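Local coordinates for protein 1-deoxy-D-xylulose 5-phosphate reductoisomerase (Moraxella catarrhalis, PDB 4ZQG) that catalyses the NAD(P)H-dependent conversion of 1-deoxy-D-xylulose 5-phosphate to 2-C-methyl-D-erythritol 4-phosphate in the MEP isoprenoid pathway and is blocked by fosmidomycin, at residues S226-N231 and I355-I360. Residues are numbered along the deposited sequence; the frame is centred on the assembly and turned at random.
Sequences SATMMN and ICLTDI. With FOM (3-[formyl(hydroxy)amino]propylphosphonic acid), chain E.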
ATOM      1  N   SER A 226     -10.383 -15.866 -16.324  1.00 65.16           N
ATOM      2  CA  SER A 226     -10.276 -14.425 -16.327  1.00 65.05           C
ATOM      3  C   SER A 226     -11.263 -13.826 -17.335  1.00 64.71           C
ATOM      4  O   SER A 226     -11.969 -12.883 -17.030  1.00 65.37           O
ATOM      5  CB  SER A 226      -8.841 -14.014 -16.600  1.00 64.57           C
ATOM      6  OG  SER A 226      -8.803 -12.634 -16.827  1.00 66.98           O
ATOM      7  N   ALA A 227     -11.336 -14.411 -18.521  1.00 66.40           N
ATOM      8  CA  ALA A 227     -12.344 -14.012 -19.516  1.00 67.48           C
ATOM      9  C   ALA A 227     -13.805 -13.974 -18.990  1.00 66.36           C
ATOM     10  O   ALA A 227     -14.545 -13.087 -19.348  1.00 62.39           O
ATOM     11  CB  ALA A 227     -12.244 -14.916 -20.746  1.00 67.70           C
ATOM     12  N   THR A 228     -14.207 -14.969 -18.183  1.00 69.58           N
ATOM     13  CA  THR A 228     -15.600 -15.091 -17.649  1.00 70.94           C
ATOM     14  C   THR A 228     -15.764 -14.421 -16.285  1.00 70.01           C
ATOM     15  O   THR A 228     -16.877 -14.246 -15.786  1.00 68.13           O
ATOM     16  CB  THR A 228     -16.011 -16.568 -17.421  1.00 71.88           C
ATOM     17  OG1 THR A 228     -15.293 -17.117 -16.304  1.00 70.08           O
ATOM     18  CG2 THR A 228     -15.725 -17.423 -18.629  1.00 73.77           C
ATOM     19  N   MET A 229     -14.626 -14.112 -15.678  1.00 68.69           N
ATOM     20  CA  MET A 229     -14.552 -13.519 -14.357  1.00 68.97           C
ATOM     21  C   MET A 229     -14.782 -14.512 -13.225  1.00 67.45           C
ATOM     22  O   MET A 229     -14.802 -14.142 -12.058  1.00 68.08           O
ATOM     23  CB  MET A 229     -15.476 -12.326 -14.215  1.00 70.83           C
ATOM     24  CG  MET A 229     -15.087 -11.438 -13.021  1.00 74.48           C
ATOM     25  SD  MET A 229     -15.257  -9.646 -13.204  1.00 74.58           S
ATOM     26  CE  MET A 229     -14.443  -9.455 -14.773  1.00 76.85           C
ATOM     27  N   MET A 230     -14.884 -15.785 -13.557  1.00 66.12           N
ATOM     28  CA  MET A 230     -14.855 -16.801 -12.550  1.00 63.61           C
ATOM     29  C   MET A 230     -13.542 -16.784 -11.756  1.00 60.90           C
ATOM     30  O   MET A 230     -13.530 -17.214 -10.600  1.00 59.99           O
ATOM     31  CB  MET A 230     -15.055 -18.165 -13.206  1.00 65.70           C
ATOM     32  CG  MET A 230     -15.028 -19.335 -12.230  1.00 66.82           C
ATOM     33  SD  MET A 230     -16.300 -19.138 -10.968  1.00 69.55           S
ATOM     34  CE  MET A 230     -17.780 -19.579 -11.886  1.00 71.42           C
ATOM     35  N   ASN A 231     -12.434 -16.314 -12.357  1.00 58.93           N
ATOM     36  CA  ASN A 231     -11.155 -16.228 -11.639  1.00 55.75           C
ATOM     37  C   ASN A 231     -11.270 -15.348 -10.377  1.00 54.90           C
ATOM     38  O   ASN A 231     -10.727 -15.682  -9.313  1.00 53.63           O
ATOM     39  CB  ASN A 231     -10.045 -15.718 -12.547  1.00 55.62           C
ATOM     40  CG  ASN A 231      -8.686 -15.674 -11.839  1.00 56.79           C
ATOM     41  OD1 ASN A 231      -8.206 -16.672 -11.286  1.00 55.73           O
ATOM     42  ND2 ASN A 231      -8.086 -14.488 -11.801  1.00 58.00           N
ATOM     43  N   ILE A 355     -18.702 -26.327 -25.962  1.00 88.03           N
ATOM     44  CA  ILE A 355     -19.677 -25.301 -25.574  1.00 89.01           C
ATOM     45  C   ILE A 355     -19.213 -23.895 -25.910  1.00 87.79           C
ATOM     46  O   ILE A 355     -18.031 -23.651 -26.177  1.00 87.34           O
ATOM     47  CB  ILE A 355     -20.074 -25.367 -24.074  1.00 88.77           C
ATOM     48  CG1 ILE A 355     -18.866 -25.131 -23.163  1.00 86.51           C
ATOM     49  CG2 ILE A 355     -20.714 -26.711 -23.749  1.00 89.25           C
ATOM     50  CD1 ILE A 355     -19.240 -24.751 -21.740  1.00 84.43           C
ATOM     51  N   CYS A 356     -20.182 -22.985 -25.921  1.00 87.57           N
ATOM     52  CA  CYS A 356     -19.913 -21.551 -25.967  1.00 88.64           C
ATOM     53  C   CYS A 356     -19.270 -21.001 -24.691  1.00 85.67           C
ATOM     54  O   CYS A 356     -19.402 -21.573 -23.622  1.00 83.12           O
ATOM     55  CB  CYS A 356     -21.223 -20.816 -26.197  1.00 90.20           C
ATOM     56  SG  CYS A 356     -21.841 -21.162 -27.825  1.00 92.74           S
ATOM     57  N   LEU A 357     -18.609 -19.856 -24.793  1.00 86.92           N
ATOM     58  CA  LEU A 357     -18.019 -19.233 -23.599  1.00 85.78           C
ATOM     59  C   LEU A 357     -19.074 -18.907 -22.533  1.00 83.49           C
ATOM     60  O   LEU A 357     -18.871 -19.231 -21.361  1.00 77.75           O
ATOM     61  CB  LEU A 357     -17.247 -17.966 -23.951  1.00 85.58           C
ATOM     62  CG  LEU A 357     -16.507 -17.361 -22.756  1.00 85.05           C
ATOM     63  CD1 LEU A 357     -15.407 -18.290 -22.247  1.00 84.27           C
ATOM     64  CD2 LEU A 357     -15.954 -15.996 -23.130  1.00 85.07           C
ATOM     65  N   THR A 358     -20.173 -18.273 -22.962  1.00 83.96           N
ATOM     66  CA  THR A 358     -21.301 -17.922 -22.096  1.00 84.71           C
ATOM     67  C   THR A 358     -22.026 -19.124 -21.502  1.00 86.70           C
ATOM     68  O   THR A 358     -22.806 -18.991 -20.565  1.00 89.06           O
ATOM     69  CB  THR A 358     -22.362 -17.141 -22.875  1.00 87.38           C
ATOM     70  OG1 THR A 358     -22.633 -17.811 -24.114  1.00 90.73           O
ATOM     71  CG2 THR A 358     -21.867 -15.754 -23.164  1.00 88.83           C
ATOM     72  N   ASP A 359     -21.804 -20.299 -22.078  1.00 89.68           N
ATOM     73  CA  ASP A 359     -22.337 -21.521 -21.504  1.00 88.45           C
ATOM     74  C   ASP A 359     -21.646 -21.892 -20.177  1.00 82.78           C
ATOM     75  O   ASP A 359     -22.195 -22.677 -19.423  1.00 85.43           O
ATOM     76  CB  ASP A 359     -22.256 -22.699 -22.505  1.00 90.09           C
ATOM     77  CG  ASP A 359     -23.340 -22.651 -23.611  1.00 92.62           C
ATOM     78  OD1 ASP A 359     -23.138 -23.380 -24.623  1.00 96.70           O
ATOM     79  OD2 ASP A 359     -24.369 -21.927 -23.483  1.00 91.41           O
ATOM     80  N   ILE A 360     -20.464 -21.362 -19.881  1.00 76.95           N
ATOM     81  CA  ILE A 360     -19.823 -21.676 -18.610  1.00 75.29           C
ATOM     82  C   ILE A 360     -20.700 -21.238 -17.434  1.00 77.71           C
ATOM     83  O   ILE A 360     -20.754 -21.917 -16.411  1.00 77.03           O
ATOM     84  CB  ILE A 360     -18.394 -21.079 -18.507  1.00 73.82           C
ATOM     85  CG1 ILE A 360     -17.489 -21.765 -19.553  1.00 73.43           C
ATOM     86  CG2 ILE A 360     -17.826 -21.227 -17.084  1.00 72.01           C
ATOM     87  CD1 ILE A 360     -16.030 -21.392 -19.534  1.00 70.87           C
TER
HETATM   88  O2  FOM E 503      -5.071 -14.156 -11.387  1.00 59.95           O
HETATM   89  N1  FOM E 503      -4.116 -13.350 -11.971  1.00 59.40           N
HETATM   90  C1  FOM E 503      -3.100 -12.949 -11.324  1.00 59.35           C
HETATM   91  O1  FOM E 503      -2.946 -13.246 -10.151  1.00 58.20           O
HETATM   92  C2  FOM E 503      -4.410 -12.955 -13.345  1.00 58.82           C
HETATM   93  C3  FOM E 503      -5.705 -12.177 -13.104  1.00 58.85           C
HETATM   94  C4  FOM E 503      -6.390 -11.807 -14.390  1.00 59.17           C
HETATM   95  PA1 FOM E 503      -7.920 -11.055 -13.882  1.00 58.11           P
HETATM   96  OP1 FOM E 503      -7.538  -9.711 -13.113  1.00 65.68           O
HETATM   97  OP2 FOM E 503      -8.551 -11.874 -12.846  1.00 60.06           O
HETATM   98  OP3 FOM E 503      -8.973 -10.758 -15.087  1.00 57.30           O
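T228, next to the break between helices 220-228 and 230-243, meets L357 and I360 through a single methyl group. From CB its side chain splits into a polar and an apolar branch. OG1, set between the backbone N and the carbonyl carbon (chi1 71°), accepts a nearly straight hydrogen bond from M230 N, two residues on, at 3.1 Å, closing an ST turn across M229. CG2, beside the backbone N, points out to the 355-360 segment: it touches L357 CD1 at 3.7 Å and, more loosely, I360 CD1 at 4.1 Å. The I360 side chain runs about perpendicular to that of T228, the L357 side chain at a slant. The contact is therefore wholly apolar and small, the hydroxyl being used by M230 N and, weakly, by D225 O of the preceding turn. C321 of helix 320-331 touches both T228 and I360, while F350 of helix 333-351 packs on L357, so the methyl contact is part of a larger buried layer between helices. S226 and N231 of the same segment hold fosmidomycin: S226 OG donates to phosphonate OP3 at 2.6 Å, and N231 ND2 reaches OP2 at 2.9 Å and hydroxamate O2 at 3.1 Å. K129 NZ is hydrogen-bonded to N231 OD1, which helps fix the turn of the amide. The arrangement is an ST turn at a helix-helix junction, where M229, with positive phi, separates two successive helices; the junction joins the C-terminal helical domain, through L357 and I360, to the phosphonate pocket of a DXP reductoisomerase active site, to which S226 and N231 belong.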